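Hypothetical protein YfiH (PDB 6DZD) probably acts as a zinc-binding purine nucleoside phosphorylase that splits adenosine, inosine and methylthioadenosine, and may also deaminate adenosine. Local coordinates at residues 200-205 against 211-216; 153-158 against 226-231; 146-151 against 161-166; 204-209 against 233-238. All coordinates share one frame; numbering follows the deposited sequence.

Interaction 1: 200-205 against 211-216; sequences KIRNLP and KAFLTI. With K (potassium ion), chain D.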
# COMPACT_ATOMS: atom_id res chain seq x y z
N LYS A 200 6.99 14.34 -14.40
CA LYS A 200 5.69 13.68 -14.38
C LYS A 200 4.91 14.02 -13.12
O LYS A 200 3.68 14.18 -13.17
CB LYS A 200 5.90 12.17 -14.50
CG LYS A 200 5.96 11.63 -15.92
CD LYS A 200 6.37 10.16 -15.95
CE LYS A 200 5.69 9.43 -17.09
NZ LYS A 200 5.95 10.13 -18.37
N ILE A 201 5.60 14.19 -11.99
CA ILE A 201 4.95 14.63 -10.76
C ILE A 201 4.38 16.05 -10.93
O ILE A 201 3.20 16.31 -10.65
CB ILE A 201 5.94 14.56 -9.59
CG1 ILE A 201 6.39 13.11 -9.33
CG2 ILE A 201 5.36 15.20 -8.35
CD1 ILE A 201 5.30 12.17 -8.79
N ARG A 202 5.22 16.98 -11.38
CA ARG A 202 4.77 18.36 -11.48
C ARG A 202 3.64 18.55 -12.50
O ARG A 202 3.08 19.65 -12.59
CB ARG A 202 5.97 19.27 -11.77
CG ARG A 202 6.14 19.68 -13.19
CD ARG A 202 7.20 20.76 -13.31
NE ARG A 202 8.57 20.24 -13.33
CZ ARG A 202 9.54 20.66 -12.51
NH1 ARG A 202 9.29 21.60 -11.60
NH2 ARG A 202 10.76 20.14 -12.61
N ASN A 203 3.30 17.50 -13.26
CA ASN A 203 2.18 17.53 -14.19
C ASN A 203 0.90 16.99 -13.59
O ASN A 203 -0.09 16.82 -14.31
CB ASN A 203 2.52 16.75 -15.46
CG ASN A 203 2.90 17.66 -16.61
OD1 ASN A 203 2.61 18.88 -16.59
ND2 ASN A 203 3.55 17.09 -17.62
N LEU A 204 0.89 16.72 -12.29
CA LEU A 204 -0.33 16.31 -11.62
C LEU A 204 -1.28 17.50 -11.53
O LEU A 204 -0.84 18.65 -11.51
CB LEU A 204 -0.02 15.78 -10.21
CG LEU A 204 0.37 14.29 -10.14
CD1 LEU A 204 1.26 13.99 -8.96
CD2 LEU A 204 -0.87 13.41 -10.10
N PRO A 205 -2.60 17.24 -11.48
CA PRO A 205 -3.58 18.34 -11.42
C PRO A 205 -3.49 19.15 -10.14
O PRO A 205 -4.36 19.97 -9.85
CB PRO A 205 -4.93 17.62 -11.54
CG PRO A 205 -4.65 16.19 -11.17
CD PRO A 205 -3.25 15.93 -11.64
N LYS A 211 5.45 21.62 -3.50
CA LYS A 211 5.58 21.56 -2.06
C LYS A 211 6.21 20.24 -1.60
O LYS A 211 6.77 20.19 -0.51
CB LYS A 211 4.20 21.74 -1.39
CG LYS A 211 3.66 23.14 -1.46
CD LYS A 211 2.44 23.30 -0.56
N ALA A 212 6.19 19.20 -2.44
CA ALA A 212 6.66 17.88 -2.02
C ALA A 212 8.05 17.52 -2.52
O ALA A 212 8.49 16.38 -2.30
CB ALA A 212 5.66 16.80 -2.45
N PHE A 213 8.71 18.40 -3.27
CA PHE A 213 10.05 18.10 -3.74
C PHE A 213 10.91 19.35 -3.69
O PHE A 213 10.40 20.47 -3.76
CB PHE A 213 10.04 17.49 -5.15
CG PHE A 213 9.32 18.31 -6.18
CD1 PHE A 213 9.92 19.41 -6.76
CD2 PHE A 213 8.04 17.94 -6.61
CE1 PHE A 213 9.26 20.16 -7.73
CE2 PHE A 213 7.39 18.67 -7.58
CZ PHE A 213 7.99 19.79 -8.14
N LEU A 214 12.22 19.14 -3.55
CA LEU A 214 13.18 20.23 -3.64
C LEU A 214 14.31 19.79 -4.56
O LEU A 214 14.38 18.63 -4.98
CB LEU A 214 13.74 20.64 -2.27
CG LEU A 214 14.56 19.62 -1.46
CD1 LEU A 214 16.07 19.63 -1.80
CD2 LEU A 214 14.35 19.91 0.03
N THR A 215 15.19 20.74 -4.85
CA THR A 215 16.35 20.56 -5.72
C THR A 215 17.61 20.52 -4.87
O THR A 215 17.93 21.51 -4.19
CB THR A 215 16.45 21.69 -6.76
OG1 THR A 215 15.32 21.67 -7.64
CG2 THR A 215 17.74 21.57 -7.57
N ILE A 216 18.31 19.39 -4.87
CA ILE A 216 19.63 19.33 -4.25
C ILE A 216 20.65 20.03 -5.15
O ILE A 216 21.33 20.99 -4.75
CB ILE A 216 20.02 17.87 -3.98
CG1 ILE A 216 18.95 17.22 -3.08
CG2 ILE A 216 21.40 17.80 -3.35
CD1 ILE A 216 18.89 15.72 -3.12
K K D . 10.06 23.04 -3.89
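F213 meets I201 and R202 where the outer strand of a small three-stranded antiparallel sheet, 213-215, faces the end of helix 195-201. A type I beta turn runs from I201 to L204, closed by L204 N donating to I201 O over 2.9 Å. The F213 side chain leaves its strand toward this turn. Its CB and CG serve as the stem, with CG lying between the backbone N and the carbonyl carbon (chi1 54°), and the far end of the ring does the touching. CE2 rests 4.1 Å from the I201 methyl CG2, the branch that stands anti to the backbone N of I201. CZ comes within 4.2 Å of R202 CB, where the arginine chain sets out. That chain bends at chi3 and crosses the phenylalanine side chain at about a right angle, bringing NH1 to 4.1 Å from F213 CZ, with guanidinium and ring planes 81° apart. Cutting F213 back to an alanine would probably open a gap between turn and strand, taking away the ring that I201 CG2 packs on and leaving R202 freer to move. The same residue serves a metal through its backbone: F213 O binds a potassium ion at 2.6 Å, joined by the carbonyl oxygen of D210.

Interaction 2: 153-158 against 226-231; sequences KGTALG and KEVNRQ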
# COMPACT_ATOMS: atom_id res chain seq x y z
N LYS A 153 5.51 6.18 -10.18
CA LYS A 153 4.67 6.08 -11.37
C LYS A 153 3.19 6.17 -11.00
O LYS A 153 2.46 7.04 -11.50
CB LYS A 153 4.92 4.77 -12.10
CG LYS A 153 6.14 4.79 -12.96
CD LYS A 153 6.61 3.39 -13.31
CE LYS A 153 7.80 3.45 -14.31
NZ LYS A 153 8.12 2.13 -14.97
N GLY A 154 2.74 5.29 -10.10
CA GLY A 154 1.35 5.34 -9.67
C GLY A 154 1.00 6.66 -9.04
O GLY A 154 -0.15 7.09 -9.09
N THR A 155 1.98 7.32 -8.44
CA THR A 155 1.72 8.63 -7.86
C THR A 155 1.51 9.65 -8.96
O THR A 155 0.50 10.37 -8.96
CB THR A 155 2.86 9.01 -6.92
OG1 THR A 155 2.90 8.04 -5.86
CG2 THR A 155 2.62 10.41 -6.31
N ALA A 156 2.41 9.69 -9.94
CA ALA A 156 2.22 10.58 -11.08
C ALA A 156 0.92 10.28 -11.82
O ALA A 156 0.29 11.19 -12.36
CB ALA A 156 3.43 10.48 -12.02
N LEU A 157 0.47 9.03 -11.83
CA LEU A 157 -0.79 8.70 -12.48
C LEU A 157 -2.00 9.11 -11.66
O LEU A 157 -3.10 9.21 -12.21
CB LEU A 157 -0.88 7.20 -12.77
CG LEU A 157 -0.06 6.72 -13.96
CD1 LEU A 157 0.10 5.19 -13.95
CD2 LEU A 157 -0.63 7.20 -15.28
N GLY A 158 -1.81 9.37 -10.37
CA GLY A 158 -2.91 9.72 -9.49
C GLY A 158 -3.80 8.54 -9.17
O GLY A 158 -5.02 8.69 -9.05
N LYS A 226 4.67 10.31 -0.04
CA LYS A 226 3.48 10.31 0.80
C LYS A 226 2.73 11.63 0.70
O LYS A 226 1.50 11.67 0.78
CB LYS A 226 3.87 10.06 2.26
CG LYS A 226 4.51 8.72 2.59
CD LYS A 226 4.83 8.68 4.08
CE LYS A 226 5.80 7.59 4.42
NZ LYS A 226 6.37 7.77 5.79
N GLU A 227 3.46 12.73 0.55
CA GLU A 227 2.83 14.04 0.59
C GLU A 227 2.08 14.33 -0.70
O GLU A 227 1.02 14.95 -0.68
CB GLU A 227 3.88 15.12 0.87
CG GLU A 227 3.34 16.53 0.99
CD GLU A 227 2.34 16.72 2.15
OE1 GLU A 227 2.19 15.80 3.01
OE2 GLU A 227 1.72 17.81 2.18
N VAL A 228 2.64 13.91 -1.84
CA VAL A 228 1.92 14.07 -3.09
C VAL A 228 0.63 13.28 -3.04
O VAL A 228 -0.41 13.73 -3.52
CB VAL A 228 2.79 13.64 -4.28
CG1 VAL A 228 2.07 13.91 -5.58
CG2 VAL A 228 4.14 14.33 -4.23
N ASN A 229 0.69 12.07 -2.49
CA ASN A 229 -0.54 11.29 -2.37
C ASN A 229 -1.51 11.94 -1.39
O ASN A 229 -2.71 12.03 -1.67
CB ASN A 229 -0.20 9.86 -1.98
CG ASN A 229 0.28 9.05 -3.15
OD1 ASN A 229 -0.51 8.56 -3.95
ND2 ASN A 229 1.59 8.93 -3.29
N ARG A 230 -1.02 12.42 -0.24
CA ARG A 230 -1.92 13.14 0.65
C ARG A 230 -2.56 14.32 -0.06
O ARG A 230 -3.75 14.58 0.08
CB ARG A 230 -1.20 13.59 1.90
CG ARG A 230 -2.13 14.16 2.94
CD ARG A 230 -1.39 15.13 3.87
NE ARG A 230 -1.00 16.36 3.18
CZ ARG A 230 -1.84 17.35 2.93
NH1 ARG A 230 -1.43 18.45 2.30
NH2 ARG A 230 -3.11 17.25 3.31
N GLN A 231 -1.77 15.04 -0.87
CA GLN A 231 -2.32 16.15 -1.63
C GLN A 231 -3.37 15.67 -2.61
O GLN A 231 -4.40 16.32 -2.80
CB GLN A 231 -1.20 16.90 -2.35
CG GLN A 231 -0.38 17.81 -1.45
CD GLN A 231 0.54 18.74 -2.22
OE1 GLN A 231 0.17 19.28 -3.26
NE2 GLN A 231 1.73 18.97 -1.68
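T155 and N229 are brought together by two similar first torsions. A chi1 of -62° turns T155 OG1 anti to its carbonyl carbon and leaves the methyl CG2 anti to the backbone N, while chi1 of -78° in N229 sends CG back beside its own backbone N. The amide thereby reaches across, and ND2 donates to T155 OG1 over 3.0 Å in a fairly straight bond (160° at the hydrogen) that lies close to the amide plane. Each polar end is also tied to its own helix: T155 OG1 bonds to G151 O and N229 ND2 to L225 O, both four residues back. The hydroxyl thus takes one bond from N229 and gives another to G151, which should fix its rotation in this buried setting. Beside the polar link, T155 CG2 packs against V228 CG1 at 3.6 Å and also lies against the amide nitrogen. A leucine in place of N229 would probably leave T155 OG1 without its cross-helix donor and the carbonyl of L225 without its side-chain partner. The result is a buried helix-helix contact between 152-157 and 225-236, just ahead of the Schellman motif at G158, a glycine that also N-caps helix 159-169.

Interaction 3: 146-151 against 161-166; sequences GIAHAG and ASMVDM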
# COMPACT_ATOMS: atom_id res chain seq x y z
N GLY A 146 -10.64 -0.23 0.77
CA GLY A 146 -9.81 -0.26 -0.41
C GLY A 146 -8.35 -0.08 -0.07
O GLY A 146 -7.99 0.44 0.99
N ILE A 147 -7.49 -0.52 -0.99
CA ILE A 147 -6.05 -0.29 -0.87
C ILE A 147 -5.48 -0.04 -2.25
O ILE A 147 -5.91 -0.62 -3.25
CB ILE A 147 -5.30 -1.47 -0.19
CG1 ILE A 147 -5.57 -2.80 -0.91
CG2 ILE A 147 -5.62 -1.55 1.33
CD1 ILE A 147 -4.77 -3.95 -0.36
N ALA A 148 -4.47 0.84 -2.30
CA ALA A 148 -3.78 1.16 -3.53
C ALA A 148 -2.27 1.21 -3.31
O ALA A 148 -1.78 1.68 -2.27
CB ALA A 148 -4.30 2.49 -4.08
N HIS A 149 -1.54 0.80 -4.34
CA HIS A 149 -0.09 0.74 -4.36
C HIS A 149 0.45 1.85 -5.27
O HIS A 149 0.24 1.80 -6.50
CB HIS A 149 0.36 -0.64 -4.85
CG HIS A 149 1.75 -0.68 -5.40
ND1 HIS A 149 2.01 -0.66 -6.76
CD2 HIS A 149 2.96 -0.79 -4.79
CE1 HIS A 149 3.32 -0.73 -6.95
NE2 HIS A 149 3.91 -0.82 -5.78
N ALA A 150 1.16 2.82 -4.69
CA ALA A 150 1.61 4.00 -5.43
C ALA A 150 3.11 4.21 -5.27
O ALA A 150 3.55 4.77 -4.26
CB ALA A 150 0.88 5.26 -4.97
N GLY A 151 3.89 3.77 -6.26
CA GLY A 151 5.26 4.21 -6.42
C GLY A 151 5.27 5.61 -7.01
O GLY A 151 4.27 6.32 -7.00
N ALA A 161 -6.16 9.29 -6.33
CA ALA A 161 -7.34 10.10 -6.61
C ALA A 161 -8.38 9.30 -7.39
O ALA A 161 -9.58 9.57 -7.26
CB ALA A 161 -6.96 11.37 -7.36
N SER A 162 -7.95 8.33 -8.19
CA SER A 162 -8.90 7.50 -8.92
C SER A 162 -9.72 6.63 -7.98
O SER A 162 -10.90 6.38 -8.22
CB SER A 162 -8.17 6.61 -9.93
OG SER A 162 -7.71 7.36 -11.03
N MET A 163 -9.12 6.18 -6.89
CA MET A 163 -9.90 5.41 -5.93
C MET A 163 -11.06 6.24 -5.41
O MET A 163 -12.19 5.75 -5.32
CB MET A 163 -9.03 4.94 -4.77
CG MET A 163 -9.80 3.99 -3.87
SD MET A 163 -10.10 2.41 -4.69
CE MET A 163 -8.46 1.66 -4.55
N VAL A 164 -10.79 7.51 -5.07
CA VAL A 164 -11.83 8.38 -4.54
C VAL A 164 -12.85 8.71 -5.63
O VAL A 164 -14.06 8.73 -5.37
CB VAL A 164 -11.21 9.65 -3.94
CG1 VAL A 164 -12.30 10.59 -3.49
CG2 VAL A 164 -10.27 9.31 -2.80
N ASP A 165 -12.38 8.96 -6.85
CA ASP A 165 -13.31 9.24 -7.95
C ASP A 165 -14.17 8.02 -8.25
O ASP A 165 -15.35 8.15 -8.62
CB ASP A 165 -12.54 9.73 -9.18
CG ASP A 165 -13.44 10.44 -10.19
OD1 ASP A 165 -14.13 11.43 -9.81
OD2 ASP A 165 -13.49 10.00 -11.37
N MET A 166 -13.59 6.82 -8.12
CA MET A 166 -14.33 5.57 -8.34
C MET A 166 -15.36 5.34 -7.24
O MET A 166 -16.43 4.79 -7.52
CB MET A 166 -13.37 4.39 -8.43
CG MET A 166 -13.80 3.30 -9.37
SD MET A 166 -12.38 2.40 -10.06
CE MET A 166 -12.19 3.20 -11.66
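The peptide group joining I147 to A148 is the flat surface that M163 meets. The terminal methyl CE of M163 sits above the plane of this peptide, over its oxygen end, with M163 CE 3.7 Å from I147 O and 4.1 Å from I147 C. This is van der Waals contact with a backbone group, and no hydrogen bond crosses between the segments. On the following residue the A148 methyl points to the helix, its CB lying 4.3 Å from M163 CE, whereas the I147 side chain turns away toward L125 and L127 of the other large sheet. M163 reaches the strand by a folded path: CG is anti to the backbone N (chi1 -172°), and the chain then bends at both chi2 and chi3. G146 faces the helix beside the M163 sulfur. F137 on strand 133-139 touches both A148 and M163, and I91 on strand 91-93 also meets the methionine. Strand 144-150, helices 152-157 and 159-169 and strand 179-182 form a beta-alpha-beta crossover: the two strands run parallel with 133-139 between them, and helix 159-169 packs on the sheet.

Interaction 4: 204-209 against 233-238; sequences LPLQQE and LVHAGI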
# COMPACT_ATOMS: atom_id res chain seq x y z
N LEU A 204 0.89 16.72 -12.29
CA LEU A 204 -0.33 16.31 -11.62
C LEU A 204 -1.28 17.50 -11.53
O LEU A 204 -0.84 18.65 -11.51
CB LEU A 204 -0.02 15.78 -10.21
CG LEU A 204 0.37 14.29 -10.14
CD1 LEU A 204 1.26 13.99 -8.96
CD2 LEU A 204 -0.87 13.41 -10.10
N PRO A 205 -2.60 17.24 -11.48
CA PRO A 205 -3.58 18.34 -11.42
C PRO A 205 -3.49 19.15 -10.14
O PRO A 205 -4.36 19.97 -9.85
CB PRO A 205 -4.93 17.62 -11.54
CG PRO A 205 -4.65 16.19 -11.17
CD PRO A 205 -3.25 15.93 -11.64
N LEU A 206 -2.46 18.90 -9.34
CA LEU A 206 -2.20 19.72 -8.17
C LEU A 206 -1.53 21.02 -8.61
O LEU A 206 -0.73 21.04 -9.54
CB LEU A 206 -1.31 18.99 -7.17
CG LEU A 206 -1.79 17.60 -6.78
CD1 LEU A 206 -0.81 16.98 -5.81
CD2 LEU A 206 -3.17 17.68 -6.17
N GLN A 207 -1.90 22.10 -7.95
CA GLN A 207 -1.23 23.36 -8.22
C GLN A 207 -0.01 23.54 -7.33
O GLN A 207 0.95 24.21 -7.74
CB GLN A 207 -2.19 24.54 -8.04
N GLN A 208 -0.01 22.91 -6.16
CA GLN A 208 1.11 22.99 -5.23
C GLN A 208 1.94 21.71 -5.29
O GLN A 208 2.24 21.08 -4.27
CB GLN A 208 0.61 23.26 -3.82
N GLU A 209 2.28 21.30 -6.52
CA GLU A 209 3.05 20.07 -6.70
C GLU A 209 4.44 20.20 -6.08
O GLU A 209 4.94 19.24 -5.47
CB GLU A 209 3.16 19.72 -8.19
CG GLU A 209 1.84 19.45 -8.90
N LEU A 233 -5.38 13.06 -2.32
CA LEU A 233 -6.60 12.73 -1.59
C LEU A 233 -7.40 13.98 -1.26
O LEU A 233 -8.62 14.03 -1.48
CB LEU A 233 -6.27 11.95 -0.32
CG LEU A 233 -5.58 10.60 -0.50
CD1 LEU A 233 -5.12 9.99 0.84
CD2 LEU A 233 -6.48 9.64 -1.24
N VAL A 234 -6.73 15.02 -0.75
CA VAL A 234 -7.42 16.26 -0.41
C VAL A 234 -8.01 16.88 -1.67
O VAL A 234 -9.15 17.38 -1.68
CB VAL A 234 -6.46 17.24 0.29
CG1 VAL A 234 -7.17 18.56 0.58
CG2 VAL A 234 -5.88 16.63 1.56
N HIS A 235 -7.24 16.86 -2.76
CA HIS A 235 -7.75 17.29 -4.05
C HIS A 235 -8.97 16.47 -4.44
O HIS A 235 -9.96 17.02 -4.93
CB HIS A 235 -6.63 17.15 -5.09
CG HIS A 235 -7.02 17.53 -6.48
ND1 HIS A 235 -7.10 18.85 -6.89
CD2 HIS A 235 -7.30 16.78 -7.56
CE1 HIS A 235 -7.44 18.88 -8.17
NE2 HIS A 235 -7.56 17.64 -8.60
N ALA A 236 -8.94 15.17 -4.17
CA ALA A 236 -10.04 14.32 -4.57
C ALA A 236 -11.30 14.57 -3.76
O ALA A 236 -12.38 14.11 -4.16
CB ALA A 236 -9.63 12.86 -4.49
N GLY A 237 -11.21 15.24 -2.62
CA GLY A 237 -12.38 15.52 -1.82
C GLY A 237 -12.32 14.94 -0.43
O GLY A 237 -13.28 15.09 0.34
N ILE A 238 -11.27 14.25 -0.06
CA ILE A 238 -11.19 13.74 1.31
C ILE A 238 -10.76 14.89 2.21
O ILE A 238 -9.75 15.55 1.90
CB ILE A 238 -10.23 12.57 1.39
CG1 ILE A 238 -10.76 11.39 0.58
CG2 ILE A 238 -10.06 12.16 2.82
CD1 ILE A 238 -9.93 10.14 0.76
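L206 and the base of H235 make the more enclosed half of this contact, and P205 with the outer part of the imidazole makes the exposed one. On the inner side the L206 methyl CD2 settles 3.7 Å from H235 CB and 3.9 Å from H235 CG. L206 also leans on Q231 and L232, so the leucine lies along the flank of helix 225-236 and not on one residue alone. The loop 204-209, which links helix 195-201 to strand 213-215, is thereby laid over the last turn of helix 225-236. The turn ends in a Schellman motif: G237 adopts a positive phi (120°), its N bonds to V234 O at 3.1 Å, and I238 N reaches back to L233 O at 3.0 Å. A side chain on G237 would run into the carbonyl oxygen of A236. Farther out, both P205 and H235 are exposed. Chi1 of 179° swings the imidazole out from the helix to the proline, whose side chain it crosses at about a right angle and approaches no nearer than 3.9 Å, from P205 CB to H235 NE2. P205 O lies 3.7 Å from H235 CE1, and no hydrogen bond joins the two segments.

Helix 225-236 ties much of this region together, since interactions 2 and 4 both use it, with centres 9 Å apart. Along the chain interaction 3 comes first to close; 146-151 and 161-166 flank 153-158, whose partner on the late helix lies 68 residues on. Interaction 1 is nested inside the loop that interaction 2 closes, and shares L204 and P205 with interaction 4. L204 packs on both V228 and the backbone of T155 and A156, bridging interactions 1 and 2, whose centres are 10 Å apart. V164 touches L233, A236 and I238, joining interactions 3 and 4. The series thus runs from a six-stranded sheet through layered helices to the small three-stranded sheet, beside which potassium binds.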